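Local coordinates for OLD nuclease (Thermus scotoductus, PDB 6P74) that degrades linear or supercoiled double-stranded DNA as a metal-dependent 5'-3' exonuclease, nicks circular DNA and hydrolyses ATP in a DNA-stimulated manner, at the interface of chains A and B. Sequence-based numbering; all coordinates share one arbitrary frame. Chains: chain A/B, Putative ATP-dependent endonuclease of the OLD family.

Contact 1: the interface of chains A and B. Residues chain A 181, 184, 219-221; chain B 173, 227-228, 231.
A:Phe221 and B:Phe173 form the aromatic part of this contact in the dimerization domain of the homodimer. The two side chains arrive from opposite directions. CZ of A:Phe221 lies in the plane of the B:Phe173 ring, at its edge, 3.5 Å from CZ of B:Phe173. Within chain B, CB of B:Pro227 covers one face of the B:Phe173 ring, toward the rim. B:Phe173 has CG anti to its backbone N (chi1 -178°), and this extends its ring from helix 170-184 toward chain A.

Aliphatic groups pack against the aromatic ones. A:Leu184, at the end of the same helix in chain A, crosses B:Phe173 obliquely. Its CD2 lies 3.6 Å from CD1 of B:Phe173. The same methyl also meets CG of B:Pro227 and CZ of B:Phe228, both at 4.0 Å. A:Leu184 is thus inserted among B:Phe173, B:Pro227, B:Phe228 and B:Leu231.

B:Leu231 inserts into chain A in turn, which buries 74 Å² of its own surface. Its CG approaches CB of A:Phe219, and the two side chains cross at about a right angle. A:Leu184 and B:Leu231 run past each other in opposite directions, with their CD1 methyls 3.8 Å apart. B:Leu231 has a nearly eclipsed chi1 (-129°), and in this setting its CD1 methyl comes to 3.4 Å from CD2 on the ring of A:Phe221.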
ATOM      1  N   MET A 181     -25.133   7.147  26.465  1.00 85.40           N
ATOM      2  CA  MET A 181     -25.652   6.727  25.166  1.00 89.95           C
ATOM      3  C   MET A 181     -27.132   7.069  25.005  1.00 94.15           C
ATOM      4  O   MET A 181     -27.585   7.341  23.887  1.00 92.11           O
ATOM      5  CB  MET A 181     -25.425   5.227  24.960  1.00 88.92           C
ATOM      6  CG  MET A 181     -24.042   4.883  24.425  1.00 94.59           C
ATOM      7  SD  MET A 181     -23.656   5.680  22.836  1.00 93.91           S
ATOM      8  CE  MET A 181     -24.910   4.934  21.794  1.00 94.10           C
ATOM      9  N   LEU A 184     -27.865  10.361  23.463  1.00 93.44           N
ATOM     10  CA  LEU A 184     -27.666  10.386  22.019  1.00 95.60           C
ATOM     11  C   LEU A 184     -28.810   9.723  21.267  1.00 99.23           C
ATOM     12  O   LEU A 184     -29.116  10.121  20.135  1.00 98.56           O
ATOM     13  CB  LEU A 184     -26.358   9.686  21.658  1.00 92.63           C
ATOM     14  CG  LEU A 184     -25.116  10.293  22.293  1.00 93.86           C
ATOM     15  CD1 LEU A 184     -23.869   9.693  21.653  1.00 86.31           C
ATOM     16  CD2 LEU A 184     -25.150  11.817  22.165  1.00 89.28           C
ATOM     17  N   PHE A 219     -25.074   1.418  17.822  1.00 82.33           N
ATOM     18  CA  PHE A 219     -24.151   2.529  17.984  1.00 85.46           C
ATOM     19  C   PHE A 219     -23.502   2.506  19.373  1.00 90.77           C
ATOM     20  O   PHE A 219     -23.986   1.859  20.306  1.00 91.23           O
ATOM     21  CB  PHE A 219     -24.886   3.854  17.787  1.00 84.66           C
ATOM     22  CG  PHE A 219     -25.238   4.166  16.350  1.00 79.64           C
ATOM     23  CD1 PHE A 219     -24.281   4.100  15.350  1.00 80.31           C
ATOM     24  CD2 PHE A 219     -26.530   4.560  16.014  1.00 78.12           C
ATOM     25  CE1 PHE A 219     -24.612   4.405  14.023  1.00 79.83           C
ATOM     26  CE2 PHE A 219     -26.864   4.868  14.701  1.00 75.35           C
ATOM     27  CZ  PHE A 219     -25.906   4.803  13.707  1.00 71.49           C
ATOM     28  N   GLY A 220     -22.405   3.237  19.500  1.00 93.34           N
ATOM     29  CA  GLY A 220     -21.704   3.371  20.761  1.00 94.16           C
ATOM     30  C   GLY A 220     -20.287   3.847  20.522  1.00 93.19           C
ATOM     31  O   GLY A 220     -19.839   3.982  19.380  1.00 92.70           O
ATOM     32  N   PHE A 221     -19.578   4.109  21.633  1.00 89.19           N
ATOM     33  CA  PHE A 221     -18.155   4.422  21.521  1.00 93.14           C
ATOM     34  C   PHE A 221     -17.292   3.612  22.479  1.00 98.23           C
ATOM     35  O   PHE A 221     -16.158   4.013  22.759  1.00100.10           O
ATOM     36  CB  PHE A 221     -17.868   5.913  21.715  1.00 92.17           C
ATOM     37  CG  PHE A 221     -18.886   6.621  22.502  1.00 98.14           C
ATOM     38  CD1 PHE A 221     -18.923   6.490  23.880  1.00106.44           C
ATOM     39  CD2 PHE A 221     -19.809   7.434  21.872  1.00102.51           C
ATOM     40  CE1 PHE A 221     -19.881   7.152  24.620  1.00112.57           C
ATOM     41  CE2 PHE A 221     -20.775   8.097  22.597  1.00104.96           C
ATOM     42  CZ  PHE A 221     -20.812   7.956  23.977  1.00112.76           C
TER
ATOM     43  N   PHE B 173     -24.785  15.744  27.758  1.00 96.61           N
ATOM     44  CA  PHE B 173     -23.880  14.662  27.399  1.00 96.27           C
ATOM     45  C   PHE B 173     -22.492  14.870  27.993  1.00 98.32           C
ATOM     46  O   PHE B 173     -21.837  13.906  28.409  1.00 89.75           O
ATOM     47  CB  PHE B 173     -23.781  14.520  25.884  1.00 91.57           C
ATOM     48  CG  PHE B 173     -22.895  13.400  25.471  1.00 94.17           C
ATOM     49  CD1 PHE B 173     -23.401  12.114  25.345  1.00 89.77           C
ATOM     50  CD2 PHE B 173     -21.538  13.611  25.268  1.00 91.33           C
ATOM     51  CE1 PHE B 173     -22.580  11.070  24.993  1.00 87.43           C
ATOM     52  CE2 PHE B 173     -20.716  12.569  24.909  1.00 90.32           C
ATOM     53  CZ  PHE B 173     -21.236  11.293  24.772  1.00 89.46           C
ATOM     54  N   PRO B 227     -20.129  14.567  19.785  1.00101.44           N
ATOM     55  CA  PRO B 227     -20.055  13.127  20.102  1.00 93.67           C
ATOM     56  C   PRO B 227     -20.309  12.220  18.906  1.00 91.08           C
ATOM     57  O   PRO B 227     -19.690  11.149  18.807  1.00 82.39           O
ATOM     58  CB  PRO B 227     -21.133  12.959  21.183  1.00 91.83           C
ATOM     59  CG  PRO B 227     -22.120  14.038  20.878  1.00 95.22           C
ATOM     60  CD  PRO B 227     -21.312  15.209  20.381  1.00 97.22           C
ATOM     61  N   PHE B 228     -21.195  12.622  17.991  1.00 90.55           N
ATOM     62  CA  PHE B 228     -21.465  11.845  16.790  1.00 87.36           C
ATOM     63  C   PHE B 228     -20.239  11.686  15.880  1.00 87.18           C
ATOM     64  O   PHE B 228     -20.335  11.006  14.854  1.00 91.17           O
ATOM     65  CB  PHE B 228     -22.640  12.481  16.048  1.00 81.45           C
ATOM     66  CG  PHE B 228     -23.890  12.508  16.862  1.00 90.35           C
ATOM     67  CD1 PHE B 228     -24.703  11.387  16.943  1.00 94.41           C
ATOM     68  CD2 PHE B 228     -24.238  13.631  17.582  1.00 93.07           C
ATOM     69  CE1 PHE B 228     -25.854  11.388  17.712  1.00 94.83           C
ATOM     70  CE2 PHE B 228     -25.385  13.641  18.352  1.00 97.36           C
ATOM     71  CZ  PHE B 228     -26.200  12.517  18.416  1.00 96.45           C
ATOM     72  N   LEU B 231     -18.964   8.054  17.236  1.00 76.60           N
ATOM     73  CA  LEU B 231     -19.893   6.936  17.234  1.00 81.29           C
ATOM     74  C   LEU B 231     -19.463   5.905  16.192  1.00 86.23           C
ATOM     75  O   LEU B 231     -19.011   6.248  15.098  1.00 88.58           O
ATOM     76  CB  LEU B 231     -21.307   7.432  16.954  1.00 77.99           C
ATOM     77  CG  LEU B 231     -22.455   7.033  17.865  1.00 82.59           C
ATOM     78  CD1 LEU B 231     -22.142   7.239  19.349  1.00 79.57           C
ATOM     79  CD2 LEU B 231     -23.660   7.853  17.470  1.00 84.21           C
TER

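Contact 2: the interface of chains A and B. Residues chain A 159-160, 162-163, 266; chain B 188-189, 192, 219.
The ring of B:Phe219 meets A:Leu160 through its far end, with CZ 4.0 Å from the CD2 methyl. These side chains run past each other in opposite directions. At its edge, and in plane, the ring has the backbone O of B:Val189 from its own chain. The amide of B:Gln188 is the second flat group. Its OE1 lies 3.7 Å from CG2 of A:Val163, and its NE2 lies 3.6 Å from CD1 of A:Leu266. Across this patch both ends of the amide touch methyl groups. CG of B:Gln188 is anti to the backbone N (chi1 -166°) and the chain beyond is extended, which carries the amide out to A:Leu266.

Branched side chains fill the centre. CG1 of A:Val163 and CG2 of B:Val189 are 3.4 Å apart, a tight pair, and the two valines cross at about a right angle. The other methyl of A:Val163, CG2, faces CD1 of B:Ile192 at 3.9 Å. B:Ile192 also uses its CG2 branch, which meets CD2 of A:Leu159 at 3.7 Å. Its two branches therefore touch successive turns of one helix.

That helix is 154-166 of chain A, at the start of the dimerization domain. It packs against the first turns of helix 187-205 of chain B. Strand 217-220 of chain B supplies the ring, and A:Leu266 comes from the end of helix 246-266.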
ATOM      1  N   LEU A 159       0.036  -0.404  26.431  1.00 81.80           N
ATOM      2  CA  LEU A 159       0.346   0.457  27.571  1.00 87.54           C
ATOM      3  C   LEU A 159      -0.667   0.278  28.701  1.00 85.15           C
ATOM      4  O   LEU A 159      -0.291   0.231  29.881  1.00 78.91           O
ATOM      5  CB  LEU A 159       0.401   1.922  27.131  1.00 80.10           C
ATOM      6  CG  LEU A 159       0.756   2.958  28.205  1.00 77.18           C
ATOM      7  CD1 LEU A 159       2.165   2.757  28.749  1.00 73.34           C
ATOM      8  CD2 LEU A 159       0.602   4.384  27.671  1.00 75.48           C
ATOM      9  N   LEU A 160      -1.953   0.182  28.359  1.00 79.92           N
ATOM     10  CA  LEU A 160      -3.028   0.103  29.344  1.00 86.54           C
ATOM     11  C   LEU A 160      -3.270  -1.299  29.891  1.00 89.50           C
ATOM     12  O   LEU A 160      -4.135  -1.456  30.753  1.00 92.23           O
ATOM     13  CB  LEU A 160      -4.339   0.619  28.741  1.00 84.84           C
ATOM     14  CG  LEU A 160      -4.348   2.081  28.295  1.00 88.08           C
ATOM     15  CD1 LEU A 160      -5.592   2.372  27.469  1.00 84.40           C
ATOM     16  CD2 LEU A 160      -4.270   3.000  29.505  1.00 86.34           C
ATOM     17  N   PRO A 162      -1.768  -3.227  31.981  1.00102.90           N
ATOM     18  CA  PRO A 162      -1.738  -3.287  33.451  1.00104.75           C
ATOM     19  C   PRO A 162      -2.882  -2.517  34.090  1.00110.85           C
ATOM     20  O   PRO A 162      -3.290  -2.847  35.210  1.00118.38           O
ATOM     21  CB  PRO A 162      -0.372  -2.680  33.801  1.00101.58           C
ATOM     22  CG  PRO A 162      -0.069  -1.776  32.674  1.00 99.22           C
ATOM     23  CD  PRO A 162      -0.611  -2.478  31.454  1.00101.82           C
ATOM     24  N   VAL A 163      -3.420  -1.511  33.401  1.00107.78           N
ATOM     25  CA  VAL A 163      -4.584  -0.784  33.904  1.00103.82           C
ATOM     26  C   VAL A 163      -5.841  -1.627  33.749  1.00103.10           C
ATOM     27  O   VAL A 163      -6.595  -1.831  34.707  1.00 98.62           O
ATOM     28  CB  VAL A 163      -4.721   0.563  33.172  1.00 99.50           C
ATOM     29  CG1 VAL A 163      -6.071   1.194  33.437  1.00 94.41           C
ATOM     30  CG2 VAL A 163      -3.605   1.488  33.587  1.00 98.63           C
ATOM     31  N   LEU A 266       7.064   2.731  33.146  1.00 98.34           N
ATOM     32  CA  LEU A 266       6.308   1.592  33.664  1.00103.68           C
ATOM     33  C   LEU A 266       7.166   0.341  33.756  1.00101.84           C
ATOM     34  O   LEU A 266       6.817  -0.586  34.495  1.00101.67           O
ATOM     35  CB  LEU A 266       5.074   1.316  32.799  1.00101.71           C
ATOM     36  CG  LEU A 266       3.814   2.141  33.102  1.00104.98           C
ATOM     37  CD1 LEU A 266       3.335   1.939  34.541  1.00 98.65           C
ATOM     38  CD2 LEU A 266       4.014   3.638  32.805  1.00105.28           C
TER
ATOM     39  N   GLN B 188      -3.296   5.537  38.820  1.00111.33           N
ATOM     40  CA  GLN B 188      -2.272   5.101  37.872  1.00110.96           C
ATOM     41  C   GLN B 188      -2.577   5.606  36.467  1.00 94.78           C
ATOM     42  O   GLN B 188      -1.662   5.981  35.723  1.00 87.16           O
ATOM     43  CB  GLN B 188      -2.135   3.571  37.863  1.00122.17           C
ATOM     44  CG  GLN B 188      -0.845   3.086  37.142  1.00128.00           C
ATOM     45  CD  GLN B 188      -0.893   1.627  36.666  1.00126.11           C
ATOM     46  OE1 GLN B 188      -1.900   0.927  36.831  1.00119.38           O
ATOM     47  NE2 GLN B 188       0.208   1.172  36.062  1.00124.66           N
ATOM     48  N   VAL B 189      -3.858   5.628  36.089  1.00 81.06           N
ATOM     49  CA  VAL B 189      -4.239   6.146  34.782  1.00 78.88           C
ATOM     50  C   VAL B 189      -3.825   7.605  34.644  1.00 81.36           C
ATOM     51  O   VAL B 189      -3.285   8.022  33.608  1.00 81.48           O
ATOM     52  CB  VAL B 189      -5.748   5.959  34.549  1.00 78.06           C
ATOM     53  CG1 VAL B 189      -6.196   6.754  33.334  1.00 72.93           C
ATOM     54  CG2 VAL B 189      -6.081   4.482  34.361  1.00 79.06           C
ATOM     55  N   ILE B 192      -0.100   7.917  34.119  1.00 81.61           N
ATOM     56  CA  ILE B 192       0.245   7.556  32.755  1.00 68.75           C
ATOM     57  C   ILE B 192      -0.136   8.672  31.799  1.00 71.92           C
ATOM     58  O   ILE B 192       0.632   9.030  30.903  1.00 73.66           O
ATOM     59  CB  ILE B 192      -0.425   6.233  32.372  1.00 70.54           C
ATOM     60  CG1 ILE B 192       0.111   5.112  33.251  1.00 71.15           C
ATOM     61  CG2 ILE B 192      -0.203   5.944  30.888  1.00 74.12           C
ATOM     62  CD1 ILE B 192      -0.495   3.763  32.949  1.00 74.28           C
ATOM     63  N   PHE B 219      -6.773  11.111  27.910  1.00 82.33           N
ATOM     64  CA  PHE B 219      -7.539   9.939  27.522  1.00 85.46           C
ATOM     65  C   PHE B 219      -9.018  10.289  27.327  1.00 90.77           C
ATOM     66  O   PHE B 219      -9.511  11.320  27.794  1.00 91.23           O
ATOM     67  CB  PHE B 219      -7.409   8.851  28.588  1.00 84.66           C
ATOM     68  CG  PHE B 219      -6.070   8.151  28.607  1.00 79.64           C
ATOM     69  CD1 PHE B 219      -5.522   7.625  27.447  1.00 80.31           C
ATOM     70  CD2 PHE B 219      -5.377   7.993  29.805  1.00 78.12           C
ATOM     71  CE1 PHE B 219      -4.287   6.964  27.476  1.00 79.83           C
ATOM     72  CE2 PHE B 219      -4.153   7.336  29.840  1.00 75.35           C
ATOM     73  CZ  PHE B 219      -3.613   6.810  28.682  1.00 71.49           C
TER

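Contact 3: the interface of chains A and B. Residues chain A 246, 249, 281; chain B 53.
B:Arg53 sits in the short 3-10 helix 52-54 and reaches A:Glu246 and A:Leu249 in the first turn of helix 246-266 and A:Tyr281 in a loop, where the backbone takes the left-handed helical region (phi 66°).

The arginine chain bends at chi3 (-43°), which turns its guanidinium toward the start of the helix. NH1 forms a salt bridge with OE2 of the A:Glu246 carboxylate, at a rather long 3.6 Å. The carboxylate and guanidinium planes are 76° apart, so the two groups do not pair flat. NH1 is nearer to CG of A:Glu246, at 3.3 Å, and this carbon lies at the guanidinium edge, in plane. The CD1 methyl of A:Leu249 sits 4.0 Å above one face of the guanidinium, toward its rim.

A:Tyr281 takes the aliphatic part of the arginine. Its phenol OH is 3.2 Å from CD of B:Arg53, and its ring atom CE1 is 3.9 Å from the same carbon. CB of A:Leu249 covers one face of the tyrosine ring from within chain A, at 3.8 Å from the plane, and would steady it.

A:Tyr281 follows the Walker B strand 272-276, in what is probably the position of the D-loop of ABC ATPases. Helix 246-266 begins in what is probably the signature motif. The site thus joins the ATPase regions of the two subunits and may relay changes between them.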
ATOM      1  N   GLU A 246      -0.348  19.634   9.059  1.00107.86           N
ATOM      2  CA  GLU A 246       1.019  19.364   9.488  1.00115.04           C
ATOM      3  C   GLU A 246       1.182  19.583  10.986  1.00112.13           C
ATOM      4  O   GLU A 246       1.947  18.865  11.637  1.00107.14           O
ATOM      5  CB  GLU A 246       2.011  20.232   8.711  1.00122.69           C
ATOM      6  CG  GLU A 246       3.426  19.635   8.665  1.00124.62           C
ATOM      7  CD  GLU A 246       4.478  20.598   8.135  1.00129.28           C
ATOM      8  OE1 GLU A 246       4.866  21.539   8.867  1.00128.47           O
ATOM      9  OE2 GLU A 246       4.916  20.412   6.981  1.00131.59           O
ATOM     10  N   LEU A 249      -0.165  16.500  12.578  1.00 84.59           N
ATOM     11  CA  LEU A 249       0.746  15.368  12.438  1.00 82.40           C
ATOM     12  C   LEU A 249       1.875  15.445  13.456  1.00 83.01           C
ATOM     13  O   LEU A 249       2.247  14.428  14.060  1.00 80.86           O
ATOM     14  CB  LEU A 249       1.302  15.320  11.019  1.00 77.40           C
ATOM     15  CG  LEU A 249       0.287  14.936   9.939  1.00 81.49           C
ATOM     16  CD1 LEU A 249       0.842  15.253   8.546  1.00 80.89           C
ATOM     17  CD2 LEU A 249      -0.122  13.462  10.054  1.00 75.64           C
ATOM     18  N   TYR A 281       7.864  13.980  11.540  1.00 83.40           N
ATOM     19  CA  TYR A 281       7.133  15.091  12.135  1.00 77.17           C
ATOM     20  C   TYR A 281       7.605  15.418  13.539  1.00 71.22           C
ATOM     21  O   TYR A 281       6.869  16.035  14.303  1.00 75.97           O
ATOM     22  CB  TYR A 281       5.623  14.835  12.115  1.00 78.48           C
ATOM     23  CG  TYR A 281       5.143  14.403  10.749  1.00 78.54           C
ATOM     24  CD1 TYR A 281       5.426  15.165   9.621  1.00 78.18           C
ATOM     25  CD2 TYR A 281       4.447  13.202  10.579  1.00 80.96           C
ATOM     26  CE1 TYR A 281       5.009  14.758   8.358  1.00 82.02           C
ATOM     27  CE2 TYR A 281       4.029  12.785   9.328  1.00 79.95           C
ATOM     28  CZ  TYR A 281       4.315  13.566   8.221  1.00 88.60           C
ATOM     29  OH  TYR A 281       3.902  13.154   6.976  1.00101.58           O
TER
ATOM     30  N   ARG B  53       3.730  14.891   0.476  1.00107.67           N
ATOM     31  CA  ARG B  53       3.532  13.777   1.401  1.00111.31           C
ATOM     32  C   ARG B  53       2.540  12.744   0.888  1.00111.27           C
ATOM     33  O   ARG B  53       2.367  11.706   1.536  1.00116.08           O
ATOM     34  CB  ARG B  53       3.032  14.279   2.758  1.00116.47           C
ATOM     35  CG  ARG B  53       4.063  14.962   3.635  1.00122.67           C
ATOM     36  CD  ARG B  53       3.405  15.536   4.889  1.00128.99           C
ATOM     37  NE  ARG B  53       2.137  16.195   4.573  1.00128.00           N
ATOM     38  CZ  ARG B  53       1.728  17.338   5.116  1.00128.31           C
ATOM     39  NH1 ARG B  53       2.489  17.966   6.002  1.00130.81           N
ATOM     40  NH2 ARG B  53       0.559  17.859   4.760  1.00124.91           N
TER

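The three patches are spread over one two-fold interface. The C-alpha centres of contact 1 and contact 2 are about 24 Å apart. Contact 3 lies about 29 Å from contact 1 and 27 Å from contact 2. A:Phe219 serves contact 1 and its copy B:Phe219 serves contact 2. Helix 246-266 of chain A joins contact 3 at its start to contact 2 at its end. Contact 1 joins dimerization domains, contact 2 also draws in A:Leu266 of the ATPase region, and contact 3 links ATPase regions. All three centres are about 44 Å or more from A:Arg487, consistent with a Toprim domain facing away from the dimerization domain.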